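Long-range contacts in galactan 1,3-beta-galactosidase (Phanerochaete chrysosporium, PDB 7BYV), which probably acts as an exo-beta-1,3-galactanase of glycoside hydrolase family 43, cleaving the beta-1,3-linked galactan of arabinogalactans: residues 29-34 against 51-56; 43-48 against 78-83; 134-139 against 153-158; 199-204 against 215-220. The protein carries 1 engineered substitution. All coordinates share one frame; numbering follows the deposited sequence.

Interaction 1 of 4, residues 29-34 against 51-56. With NAG (2-acetamido-2-deoxy-beta-D-glucopyranose), chain D.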
# COMPACT_ATOMS: atom_id res chain seq x y z
N GLY A 29 -7.84 -9.47 -19.92
CA GLY A 29 -8.44 -10.78 -19.88
C GLY A 29 -8.39 -11.43 -18.52
O GLY A 29 -9.04 -10.96 -17.58
N SER A 30 -7.64 -12.52 -18.40
CA SER A 30 -7.52 -13.28 -17.16
C SER A 30 -6.21 -13.02 -16.43
O SER A 30 -5.99 -13.58 -15.35
CB SER A 30 -7.66 -14.78 -17.45
OG SER A 30 -6.42 -15.31 -17.89
N THR A 31 -5.34 -12.20 -17.02
CA THR A 31 -4.07 -11.83 -16.43
C THR A 31 -4.18 -10.45 -15.78
O THR A 31 -4.84 -9.56 -16.31
CB THR A 31 -2.98 -11.81 -17.50
OG1 THR A 31 -2.99 -13.05 -18.20
CG2 THR A 31 -1.61 -11.58 -16.87
N PHE A 32 -3.53 -10.30 -14.63
CA PHE A 32 -3.37 -9.02 -13.97
C PHE A 32 -1.94 -8.55 -14.14
O PHE A 32 -1.00 -9.33 -14.03
CB PHE A 32 -3.72 -9.11 -12.49
CG PHE A 32 -5.16 -9.36 -12.26
CD1 PHE A 32 -5.67 -10.64 -12.34
CD2 PHE A 32 -6.02 -8.31 -12.02
CE1 PHE A 32 -7.01 -10.86 -12.16
CE2 PHE A 32 -7.35 -8.52 -11.83
CZ PHE A 32 -7.85 -9.80 -11.90
N TYR A 33 -1.78 -7.27 -14.43
CA TYR A 33 -0.47 -6.66 -14.53
C TYR A 33 -0.36 -5.63 -13.42
O TYR A 33 -1.26 -4.81 -13.23
CB TYR A 33 -0.27 -6.02 -15.90
CG TYR A 33 -0.40 -7.02 -17.02
CD1 TYR A 33 -1.64 -7.49 -17.42
CD2 TYR A 33 0.73 -7.50 -17.67
CE1 TYR A 33 -1.76 -8.41 -18.43
CE2 TYR A 33 0.62 -8.43 -18.69
CZ TYR A 33 -0.63 -8.87 -19.06
OH TYR A 33 -0.76 -9.79 -20.08
N TRP A 34 0.72 -5.73 -12.66
CA TRP A 34 1.00 -4.81 -11.58
C TRP A 34 2.23 -4.01 -12.00
O TRP A 34 3.27 -4.59 -12.33
CB TRP A 34 1.21 -5.59 -10.28
CG TRP A 34 1.66 -4.82 -9.06
CD1 TRP A 34 1.88 -3.48 -8.95
CD2 TRP A 34 1.96 -5.37 -7.77
NE1 TRP A 34 2.30 -3.16 -7.68
CE2 TRP A 34 2.35 -4.31 -6.93
CE3 TRP A 34 1.92 -6.67 -7.24
CZ2 TRP A 34 2.71 -4.51 -5.60
CZ3 TRP A 34 2.28 -6.85 -5.91
CH2 TRP A 34 2.67 -5.78 -5.11
N CYS A 51 7.29 -4.57 -13.86
CA CYS A 51 6.13 -5.20 -14.47
C CYS A 51 6.00 -6.61 -13.93
O CYS A 51 6.89 -7.43 -14.16
CB CYS A 51 6.29 -5.23 -15.98
SG CYS A 51 4.72 -5.11 -16.86
N TYR A 52 4.90 -6.88 -13.25
CA TYR A 52 4.62 -8.20 -12.72
C TYR A 52 3.25 -8.65 -13.21
O TYR A 52 2.34 -7.83 -13.39
CB TYR A 52 4.66 -8.21 -11.18
CG TYR A 52 5.99 -7.80 -10.57
CD1 TYR A 52 6.45 -6.49 -10.65
CD2 TYR A 52 6.79 -8.73 -9.90
CE1 TYR A 52 7.66 -6.12 -10.09
CE2 TYR A 52 8.01 -8.37 -9.33
CZ TYR A 52 8.43 -7.07 -9.44
OH TYR A 52 9.63 -6.69 -8.88
N THR A 53 3.11 -9.96 -13.44
CA THR A 53 1.84 -10.53 -13.86
C THR A 53 1.39 -11.63 -12.91
O THR A 53 2.20 -12.21 -12.18
CB THR A 53 1.92 -11.12 -15.28
OG1 THR A 53 2.80 -12.25 -15.27
CG2 THR A 53 2.45 -10.07 -16.25
N SER A 54 0.09 -11.91 -12.94
CA SER A 54 -0.54 -12.88 -12.07
C SER A 54 -1.94 -13.16 -12.58
O SER A 54 -2.51 -12.36 -13.33
CB SER A 54 -0.60 -12.40 -10.61
OG SER A 54 -1.77 -12.88 -9.95
N SER A 55 -2.48 -14.29 -12.16
CA SER A 55 -3.83 -14.70 -12.51
C SER A 55 -4.79 -14.65 -11.33
O SER A 55 -6.01 -14.76 -11.53
CB SER A 55 -3.78 -16.12 -13.07
OG SER A 55 -2.59 -16.28 -13.82
N ASP A 56 -4.28 -14.48 -10.10
CA ASP A 56 -5.10 -14.50 -8.90
C ASP A 56 -4.64 -13.48 -7.87
O ASP A 56 -5.06 -13.58 -6.70
CB ASP A 56 -5.12 -15.90 -8.29
CG ASP A 56 -3.75 -16.34 -7.77
OD1 ASP A 56 -2.74 -15.61 -7.94
OD2 ASP A 56 -3.69 -17.44 -7.17
C1 NAG D . 0.85 -19.57 -7.05
C2 NAG D . 1.30 -21.02 -6.91
C3 NAG D . 0.28 -21.84 -6.12
C4 NAG D . -1.14 -21.33 -6.35
C5 NAG D . -1.28 -19.84 -6.03
C6 NAG D . -2.01 -19.59 -4.74
C7 NAG D . 2.75 -21.75 -8.75
C8 NAG D . 2.82 -22.38 -10.11
N2 NAG D . 1.53 -21.62 -8.22
O3 NAG D . 0.61 -21.78 -4.73
O4 NAG D . -1.56 -21.57 -7.69
O5 NAG D . 0.01 -19.22 -5.93
O6 NAG D . -3.32 -19.08 -4.97
O7 NAG D . 3.76 -21.38 -8.16

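Interaction 2 of 4, residues 43-48 against 78-83. With GAL (beta-D-galactopyranose), chain C.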
# COMPACT_ATOMS: atom_id res chain seq x y z
N SER A 43 16.59 4.58 -3.50
CA SER A 43 16.61 5.99 -3.86
C SER A 43 15.32 6.34 -4.58
O SER A 43 14.66 5.47 -5.17
CB SER A 43 17.83 6.32 -4.74
OG SER A 43 17.55 7.33 -5.69
N ALA A 44 14.96 7.62 -4.53
CA ALA A 44 13.78 8.12 -5.22
C ALA A 44 14.02 8.36 -6.71
O ALA A 44 13.04 8.45 -7.47
CB ALA A 44 13.30 9.41 -4.56
N LEU A 45 15.27 8.49 -7.15
CA LEU A 45 15.59 8.67 -8.56
C LEU A 45 15.18 7.45 -9.36
O LEU A 45 14.99 6.35 -8.83
CB LEU A 45 17.08 8.94 -8.74
CG LEU A 45 17.42 10.22 -7.98
CD1 LEU A 45 18.86 10.66 -8.17
CD2 LEU A 45 16.44 11.31 -8.40
N PHE A 46 15.04 7.65 -10.66
CA PHE A 46 14.38 6.66 -11.49
C PHE A 46 15.33 5.50 -11.78
O PHE A 46 16.51 5.70 -12.06
CB PHE A 46 13.89 7.30 -12.80
CG PHE A 46 13.21 6.33 -13.75
CD1 PHE A 46 12.35 5.35 -13.27
CD2 PHE A 46 13.44 6.41 -15.11
CE1 PHE A 46 11.72 4.47 -14.14
CE2 PHE A 46 12.82 5.51 -15.98
CZ PHE A 46 11.96 4.54 -15.49
N LYS A 47 14.80 4.31 -11.69
CA LYS A 47 15.54 3.11 -12.07
C LYS A 47 14.75 2.23 -13.02
O LYS A 47 15.32 1.75 -14.00
CB LYS A 47 15.94 2.30 -10.83
CG LYS A 47 16.88 1.12 -11.11
CD LYS A 47 16.86 0.10 -9.97
CE LYS A 47 17.92 -0.96 -10.16
NZ LYS A 47 19.25 -0.29 -10.22
N ALA A 48 13.46 2.01 -12.76
CA ALA A 48 12.64 1.24 -13.69
C ALA A 48 11.19 1.34 -13.27
O ALA A 48 10.89 1.40 -12.08
CB ALA A 48 13.06 -0.23 -13.74
N SER A 78 18.65 10.80 -13.40
CA SER A 78 18.66 11.96 -12.51
C SER A 78 17.26 12.52 -12.26
O SER A 78 17.12 13.51 -11.52
CB SER A 78 19.56 13.06 -13.09
OG SER A 78 20.92 12.80 -12.78
N ASN A 79 16.24 11.90 -12.85
CA ASN A 79 14.85 12.32 -12.72
C ASN A 79 14.09 11.31 -11.88
O ASN A 79 14.64 10.31 -11.39
CB ASN A 79 14.20 12.48 -14.10
CG ASN A 79 14.94 13.47 -14.98
OD1 ASN A 79 15.52 13.10 -16.00
ND2 ASN A 79 14.95 14.73 -14.57
N VAL A 80 12.79 11.58 -11.74
CA VAL A 80 11.89 10.87 -10.85
C VAL A 80 10.70 10.39 -11.67
O VAL A 80 10.15 11.16 -12.48
CB VAL A 80 11.43 11.79 -9.69
CG1 VAL A 80 10.09 11.36 -9.13
CG2 VAL A 80 12.49 11.84 -8.61
N VAL A 81 10.31 9.13 -11.49
CA VAL A 81 9.22 8.52 -12.24
C VAL A 81 8.36 7.76 -11.23
O VAL A 81 8.77 6.70 -10.74
CB VAL A 81 9.71 7.59 -13.35
CG1 VAL A 81 8.55 6.73 -13.92
CG2 VAL A 81 10.40 8.39 -14.43
N GLU A 82 7.17 8.28 -10.94
CA GLU A 82 6.37 7.78 -9.83
C GLU A 82 4.97 7.41 -10.29
O GLU A 82 4.44 7.96 -11.26
CB GLU A 82 6.29 8.81 -8.72
CG GLU A 82 7.64 9.04 -8.10
CD GLU A 82 7.60 9.96 -6.91
OE1 GLU A 82 6.57 10.66 -6.73
OE2 GLU A 82 8.60 9.98 -6.16
N ARG A 83 4.39 6.46 -9.57
CA ARG A 83 3.01 6.00 -9.71
C ARG A 83 2.66 5.74 -11.17
O ARG A 83 1.85 6.46 -11.75
CB ARG A 83 2.05 7.03 -9.12
CG ARG A 83 2.51 7.56 -7.79
CD ARG A 83 1.41 8.26 -6.98
NE ARG A 83 1.87 8.51 -5.61
CZ ARG A 83 1.59 7.71 -4.58
NH1 ARG A 83 0.83 6.64 -4.78
NH2 ARG A 83 2.06 7.98 -3.36
C1 GAL C . 4.95 12.34 -1.52
C2 GAL C . 4.43 11.28 -2.59
C3 GAL C . 5.43 10.19 -2.89
C4 GAL C . 6.83 10.82 -3.08
C5 GAL C . 7.30 11.41 -1.71
C6 GAL C . 8.41 12.51 -1.75
O2 GAL C . 3.23 10.65 -2.24
O3 GAL C . 5.06 9.54 -4.11
O4 GAL C . 6.81 11.83 -4.12
O5 GAL C . 6.19 11.93 -0.85
O6 GAL C . 8.65 13.07 -0.45
O HOH W 1 11.31 6.85 -9.34

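Interaction 3 of 4, residues 134-139 against 153-158. With GAL (beta-D-galactopyranose), chain C; GAL (beta-D-galactopyranose), chain B.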
# COMPACT_ATOMS: atom_id res chain seq x y z
N ALA A 134 -0.49 23.18 -16.12
CA ALA A 134 -0.46 23.25 -14.66
C ALA A 134 0.44 22.17 -14.07
O ALA A 134 0.78 21.18 -14.73
CB ALA A 134 -1.88 23.11 -14.09
N ASP A 135 0.82 22.39 -12.81
CA ASP A 135 1.55 21.40 -12.03
C ASP A 135 0.81 20.07 -11.97
O ASP A 135 -0.40 20.01 -11.78
CB ASP A 135 1.74 21.90 -10.60
CG ASP A 135 2.85 22.89 -10.48
OD1 ASP A 135 3.57 23.10 -11.49
OD2 ASP A 135 3.01 23.46 -9.38
N SER A 136 1.57 18.99 -12.08
CA SER A 136 1.03 17.66 -11.85
C SER A 136 2.09 16.88 -11.09
O SER A 136 3.17 16.64 -11.64
CB SER A 136 0.72 16.97 -13.17
OG SER A 136 0.27 15.66 -12.94
N ARG A 137 1.81 16.50 -9.84
CA ARG A 137 2.74 15.67 -9.09
C ARG A 137 2.11 14.31 -8.92
O ARG A 137 2.08 13.52 -9.89
CB ARG A 137 3.14 16.38 -7.78
CG ARG A 137 4.35 17.27 -7.94
CD ARG A 137 4.42 18.34 -6.87
NE ARG A 137 5.44 19.34 -7.18
CZ ARG A 137 5.18 20.56 -7.66
NH1 ARG A 137 3.93 20.95 -7.88
NH2 ARG A 137 6.18 21.39 -7.93
N ASP A 138 1.57 13.96 -7.75
CA ASP A 138 0.90 12.66 -7.61
C ASP A 138 -0.30 12.59 -8.55
O ASP A 138 -1.12 13.51 -8.61
CB ASP A 138 0.45 12.42 -6.16
CG ASP A 138 1.59 11.90 -5.26
OD1 ASP A 138 2.78 11.93 -5.67
OD2 ASP A 138 1.31 11.48 -4.12
N GLU A 139 -0.38 11.51 -9.31
CA GLU A 139 -1.44 11.37 -10.29
C GLU A 139 -1.96 9.94 -10.30
O GLU A 139 -1.42 9.06 -9.62
CB GLU A 139 -0.99 11.77 -11.70
CG GLU A 139 0.34 11.22 -12.13
CD GLU A 139 0.36 9.70 -12.20
OE1 GLU A 139 -0.57 9.12 -12.80
OE2 GLU A 139 1.30 9.10 -11.64
N LEU A 153 -7.40 11.99 -16.03
CA LEU A 153 -6.23 12.18 -15.19
C LEU A 153 -6.66 12.83 -13.88
O LEU A 153 -7.36 13.84 -13.88
CB LEU A 153 -5.19 13.05 -15.91
CG LEU A 153 -3.90 13.42 -15.16
CD1 LEU A 153 -2.94 12.21 -14.97
CD2 LEU A 153 -3.18 14.61 -15.83
N LEU A 154 -6.27 12.21 -12.77
CA LEU A 154 -6.45 12.73 -11.42
C LEU A 154 -5.08 13.17 -10.92
O LEU A 154 -4.15 12.36 -10.92
CB LEU A 154 -7.02 11.66 -10.48
CG LEU A 154 -8.01 10.64 -11.07
CD1 LEU A 154 -8.35 9.57 -10.04
CD2 LEU A 154 -9.29 11.28 -11.61
N TYR A 155 -4.93 14.44 -10.51
CA TYR A 155 -3.59 14.93 -10.21
C TYR A 155 -3.58 16.06 -9.17
O TYR A 155 -4.51 16.86 -9.09
CB TYR A 155 -2.88 15.38 -11.49
CG TYR A 155 -3.63 16.36 -12.38
CD1 TYR A 155 -4.80 16.00 -13.02
CD2 TYR A 155 -3.12 17.61 -12.63
CE1 TYR A 155 -5.46 16.88 -13.86
CE2 TYR A 155 -3.77 18.50 -13.46
CZ TYR A 155 -4.94 18.13 -14.08
OH TYR A 155 -5.58 19.02 -14.93
N ALA A 156 -2.51 16.08 -8.37
CA ALA A 156 -2.26 17.13 -7.39
C ALA A 156 -1.56 18.30 -8.07
O ALA A 156 -0.41 18.17 -8.51
CB ALA A 156 -1.39 16.57 -6.26
N SER A 157 -2.22 19.45 -8.13
CA SER A 157 -1.73 20.59 -8.90
C SER A 157 -1.46 21.80 -8.00
O SER A 157 -1.74 21.79 -6.80
CB SER A 157 -2.72 20.98 -10.00
OG SER A 157 -2.03 21.54 -11.11
N ASP A 158 -0.89 22.84 -8.62
CA ASP A 158 -0.51 24.11 -7.98
C ASP A 158 0.18 23.87 -6.65
O ASP A 158 -0.29 24.28 -5.58
CB ASP A 158 -1.71 25.03 -7.81
CG ASP A 158 -2.40 25.33 -9.15
OD1 ASP A 158 -1.71 25.71 -10.11
OD2 ASP A 158 -3.65 25.18 -9.23
C1 GAL C . 4.95 12.34 -1.52
C2 GAL C . 4.43 11.28 -2.59
C3 GAL C . 5.43 10.19 -2.89
C4 GAL C . 6.83 10.82 -3.08
C5 GAL C . 7.30 11.41 -1.71
C6 GAL C . 8.41 12.51 -1.75
O2 GAL C . 3.23 10.65 -2.24
O3 GAL C . 5.06 9.54 -4.11
O4 GAL C . 6.81 11.83 -4.12
O5 GAL C . 6.19 11.93 -0.85
O6 GAL C . 8.65 13.07 -0.45
C1 GAL B . 4.58 17.44 -0.61
C2 GAL B . 4.16 15.94 -0.61
C3 GAL B . 5.28 15.01 -1.22
C4 GAL B . 5.80 15.53 -2.61
C5 GAL B . 6.09 17.04 -2.54
C6 GAL B . 6.41 17.70 -3.92
O2 GAL B . 3.83 15.47 0.71
O3 GAL B . 4.79 13.70 -1.44
O4 GAL B . 4.86 15.24 -3.69
O5 GAL B . 4.97 17.80 -1.97
O6 GAL B . 6.88 19.07 -3.79
O HOH W 2 0.76 25.18 -11.75
O HOH W 3 1.30 19.57 -7.21

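Interaction 4 of 4, residues 199-204 against 215-220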
# COMPACT_ATOMS: atom_id res chain seq x y z
N TYR A 199 -19.00 7.53 -8.21
CA TYR A 199 -17.54 7.58 -8.26
C TYR A 199 -16.99 7.87 -6.88
O TYR A 199 -17.37 8.85 -6.25
CB TYR A 199 -17.05 8.67 -9.21
CG TYR A 199 -17.52 8.52 -10.63
CD1 TYR A 199 -16.78 7.78 -11.55
CD2 TYR A 199 -18.68 9.14 -11.07
CE1 TYR A 199 -17.20 7.65 -12.87
CE2 TYR A 199 -19.11 9.02 -12.38
CZ TYR A 199 -18.36 8.28 -13.27
OH TYR A 199 -18.77 8.16 -14.57
N PHE A 200 -16.08 7.01 -6.42
CA PHE A 200 -15.42 7.18 -5.13
C PHE A 200 -13.96 7.55 -5.36
O PHE A 200 -13.23 6.81 -6.01
CB PHE A 200 -15.55 5.91 -4.31
CG PHE A 200 -16.94 5.69 -3.79
CD1 PHE A 200 -17.89 5.09 -4.58
CD2 PHE A 200 -17.30 6.12 -2.53
CE1 PHE A 200 -19.17 4.90 -4.13
CE2 PHE A 200 -18.59 5.93 -2.06
CZ PHE A 200 -19.53 5.31 -2.87
N LEU A 201 -13.57 8.70 -4.87
CA LEU A 201 -12.17 9.12 -4.91
C LEU A 201 -11.54 8.81 -3.57
O LEU A 201 -12.10 9.16 -2.53
CB LEU A 201 -12.06 10.62 -5.22
CG LEU A 201 -10.66 11.20 -4.94
CD1 LEU A 201 -9.72 10.82 -6.08
CD2 LEU A 201 -10.69 12.72 -4.74
N ILE A 202 -10.38 8.16 -3.59
CA ILE A 202 -9.59 7.92 -2.39
C ILE A 202 -8.26 8.65 -2.54
O ILE A 202 -7.69 8.70 -3.64
CB ILE A 202 -9.36 6.41 -2.15
CG1 ILE A 202 -10.68 5.75 -1.78
CG2 ILE A 202 -8.36 6.17 -1.03
CD1 ILE A 202 -10.69 4.30 -2.06
N ALA A 203 -7.78 9.22 -1.45
CA ALA A 203 -6.63 10.10 -1.53
C ALA A 203 -6.04 10.30 -0.14
O ALA A 203 -6.75 10.25 0.87
CB ALA A 203 -7.02 11.45 -2.15
N SER A 204 -4.72 10.49 -0.10
CA SER A 204 -4.06 10.99 1.09
C SER A 204 -4.04 12.52 1.08
O SER A 204 -4.19 13.16 0.03
CB SER A 204 -2.62 10.47 1.17
OG SER A 204 -1.73 11.27 0.39
N LYS A 215 -8.54 9.45 2.84
CA LYS A 215 -9.93 9.87 2.87
C LYS A 215 -10.70 9.38 1.64
O LYS A 215 -10.13 9.20 0.56
CB LYS A 215 -10.01 11.41 2.95
CG LYS A 215 -9.18 12.02 4.06
CD LYS A 215 -9.81 11.75 5.43
CE LYS A 215 -9.26 12.73 6.46
NZ LYS A 215 -9.57 12.39 7.88
N TRP A 216 -12.01 9.16 1.79
CA TRP A 216 -12.85 8.88 0.63
C TRP A 216 -13.83 10.03 0.37
O TRP A 216 -14.28 10.72 1.29
CB TRP A 216 -13.61 7.54 0.78
CG TRP A 216 -14.76 7.53 1.75
CD1 TRP A 216 -14.74 7.12 3.05
CD2 TRP A 216 -16.11 7.93 1.47
NE1 TRP A 216 -15.98 7.26 3.61
CE2 TRP A 216 -16.84 7.76 2.67
CE3 TRP A 216 -16.76 8.43 0.33
CZ2 TRP A 216 -18.20 8.08 2.76
CZ3 TRP A 216 -18.11 8.72 0.42
CH2 TRP A 216 -18.82 8.54 1.62
N PHE A 217 -14.11 10.26 -0.90
CA PHE A 217 -15.06 11.26 -1.35
C PHE A 217 -15.90 10.62 -2.44
O PHE A 217 -15.40 9.78 -3.19
CB PHE A 217 -14.42 12.51 -1.97
CG PHE A 217 -13.20 13.02 -1.27
CD1 PHE A 217 -12.00 12.33 -1.30
CD2 PHE A 217 -13.22 14.26 -0.65
CE1 PHE A 217 -10.86 12.84 -0.68
CE2 PHE A 217 -12.08 14.78 -0.04
CZ PHE A 217 -10.90 14.07 -0.04
N SER A 218 -17.16 11.04 -2.57
CA SER A 218 -18.00 10.45 -3.61
C SER A 218 -18.64 11.54 -4.45
O SER A 218 -18.79 12.68 -4.02
CB SER A 218 -19.08 9.52 -3.03
OG SER A 218 -19.89 10.21 -2.08
N ALA A 219 -19.02 11.15 -5.67
CA ALA A 219 -19.77 12.00 -6.59
C ALA A 219 -20.47 11.13 -7.64
O ALA A 219 -20.00 10.04 -8.00
CB ALA A 219 -18.85 13.02 -7.26
N SER A 220 -21.62 11.64 -8.12
CA SER A 220 -22.36 10.99 -9.18
C SER A 220 -21.86 11.36 -10.56
O SER A 220 -22.26 10.73 -11.54
CB SER A 220 -23.85 11.33 -9.06
OG SER A 220 -24.03 12.71 -8.84

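Interaction 1 of 4, residues 29-34 against 51-56
The beta hairpin of strands 31-37 and 49-54 sets F32 against S54 and W34 against Y52 as antiparallel hydrogen-bonded pairs, with Y33 and T53 as the non-hydrogen-bonded pair between them. S54 O gathers several contacts: it takes the F32 N-H at 2.6 Å, nearly straight on, while the edge of the F32 ring lies in plane with it and the CA-H of T31 comes close. The return bond, from S54 N to F32 O, is longer at 3.0 Å and bent to 136° at the hydrogen. At the next hydrogen-bonded pair, W34 N reaches Y52 O at 2.8 Å. This hairpin forms the middle of a four-stranded antiparallel sheet, consistent with one blade of the five-bladed beta-propeller of family 43, and its two faces carry different side chains. On the face of Y33 and T53, the T53 methyl lies alongside the tyrosine, CG2 standing 3.4 Å from Y33 CD2. That methyl is anti to the carbonyl carbon because OG1 takes the place between N and C (chi1 67°), and OG1 makes a weak bond to Q63. T31 CG2 approaches T53 CB aslant, at 3.9 Å. On the other face W34 and Y52 touch mainly at the root, CB to CB 4.4 Å; the indole then swings away to meet W60 and Y271 edge-to-face, and Y52 OH bonds to Q19. At the end of the strand, S54 OG accepts from D56 N in an ST turn and also from L57 N, and D56 OD2 takes a hydrogen bond of 2.8 Å from O6 of an attached NAG.

Interaction 2 of 4, residues 43-48 against 78-83
N79 O is held by two donors from the loop 43-48: F46 N gives a hydrogen bond of 2.8 Å, in the carbonyl plane but bent to 134° at the hydrogen, and L45 CA adds a CA-H...O contact at 3.4 Å. F46 CG is anti to its own nitrogen (chi1 179°), which carries the ring across to V81. There V81 CG2 sits over one face, 3.7 Å from the ring centroid in a CH-pi contact, as CB and CG1 follow the CD1-CE1 rim. Replacing F46 with alanine would probably strip V81 of this cover and open a gap between loop and strand. L45 CD2 meets V80 CG2 at 4.0 Å. A water donates to A44 O and accepts from V81 N at 3.3 Å, bridging loop and strand. Further along the strand, E82 and R83 meet the sugar. E82 OE1 accepts hydrogen bonds from O4 (2.9 Å) and O3 of the chain C galactose, and R83 NH2 gives a bond of 3.1 Å to O2. These are galactose-binding residues, carried on the same strand that the loop contacts, as in the central pocket of family 43 propellers.

Interaction 3 of 4, residues 134-139 against 153-158
The loop 134-138 runs antiparallel beside strand 153-157 and closes on it through two backbone bonds, R137 N to A156 O at 3.1 Å and A156 N to D138 O at 2.9 Å, before E139 and Y155 pair as strand partners without bonds of their own. E139 CB also packs on L153 CD1 at 3.8 Å. S136 OG lies 3.5 Å from Y155 CB, and the edge of the Y155 ring comes up in plane to D135 O. S157 OG also faces D135 O, but the separation is too short to be trusted in detail. The extended chain of R137 runs past the chain B galactose, CD 3.6 Å from C6, and ends beside D135. NH1 meets D135 OD2 at 3.1 Å in a salt bridge that lies in the guanidinium plane yet arrives from above the carboxylate, 68° out of its plane. The same NH1 holds a water that donates to A156 O at 2.6 Å, tying the arginine to the strand; NH2 is bonded to Y106 O. A serine in place of R137 would probably cost D135 OD2 its salt bridge, with N159 N and K130 still holding the carboxylate, and remove the wall beside C6 of the sugar. D138, next in sequence, points roughly across the direction of R137, and its OD2 accepts hydrogen bonds from O2 of the chain C galactose, at 2.8 Å, and from A189 N. Two sugar-contacting residues thus sit in the loop leading into edge strand 139-143 of a four-stranded sheet, as in the active-site pocket of a beta-propeller glycosidase.

Interaction 4 of 4, residues 199-204 against 215-220
F200 holds CG anti to its carbonyl carbon (chi1 -72°), whereas W216 places CG between N and C (chi1 74°); on the face they share, these torsions bring the two rings next to each other. F200 CD2 comes to 3.7 Å from W216 CE3, with the ring planes inclined at 48°. S218 CB settles over a face of the F200 ring, 4.1 Å from its centroid, and F278 meets the same phenylalanine edge-to-face. The framework beneath is a beta hairpin, strands 198-205 and 215-219, in one of the antiparallel sheets of the propeller; Y199, L201 and A203 pair with A219, F217 and K215 through six backbone hydrogen bonds, such as L201 N to F217 O at 2.7 Å. Side chains of these hydrogen-bonded pairs share the opposite face. There L201 CD2 runs alongside F217 CD1 at 3.7 Å, the F217 ring turns its edge to L201 O, and A203 CB lies 4.3 Å from F217 CE1; L187 touches both A203 and F217. At the far end the edge of the Y199 ring meets A219 O, CD2 to O 3.5 Å, while its hydroxyl bonds to D144 and K194. K215 leads away from the hairpin to a salt bridge with D231.

How the interactions relate
All four contacts belong to the family 43 part of the chain, and interactions 2 and 3 meet at the sugar. Both touch the chain C galactose, and R83 NE of one lies 3.4 Å from D138 OD2 of the other, a long and weak ion pair. Interaction 4 comes within about 4 Å of interaction 3 at the nearest atoms. The side chain of A203, in interaction 4, is about 10 Å from a bound galactose. Interaction 1 is more remote: the side chain of W34 is about 13 Å from a bound galactose. Its segments nevertheless alternate along the chain with those of interaction 2, since the loop 43-48 belongs to the connection between the strands of the hairpin of interaction 1.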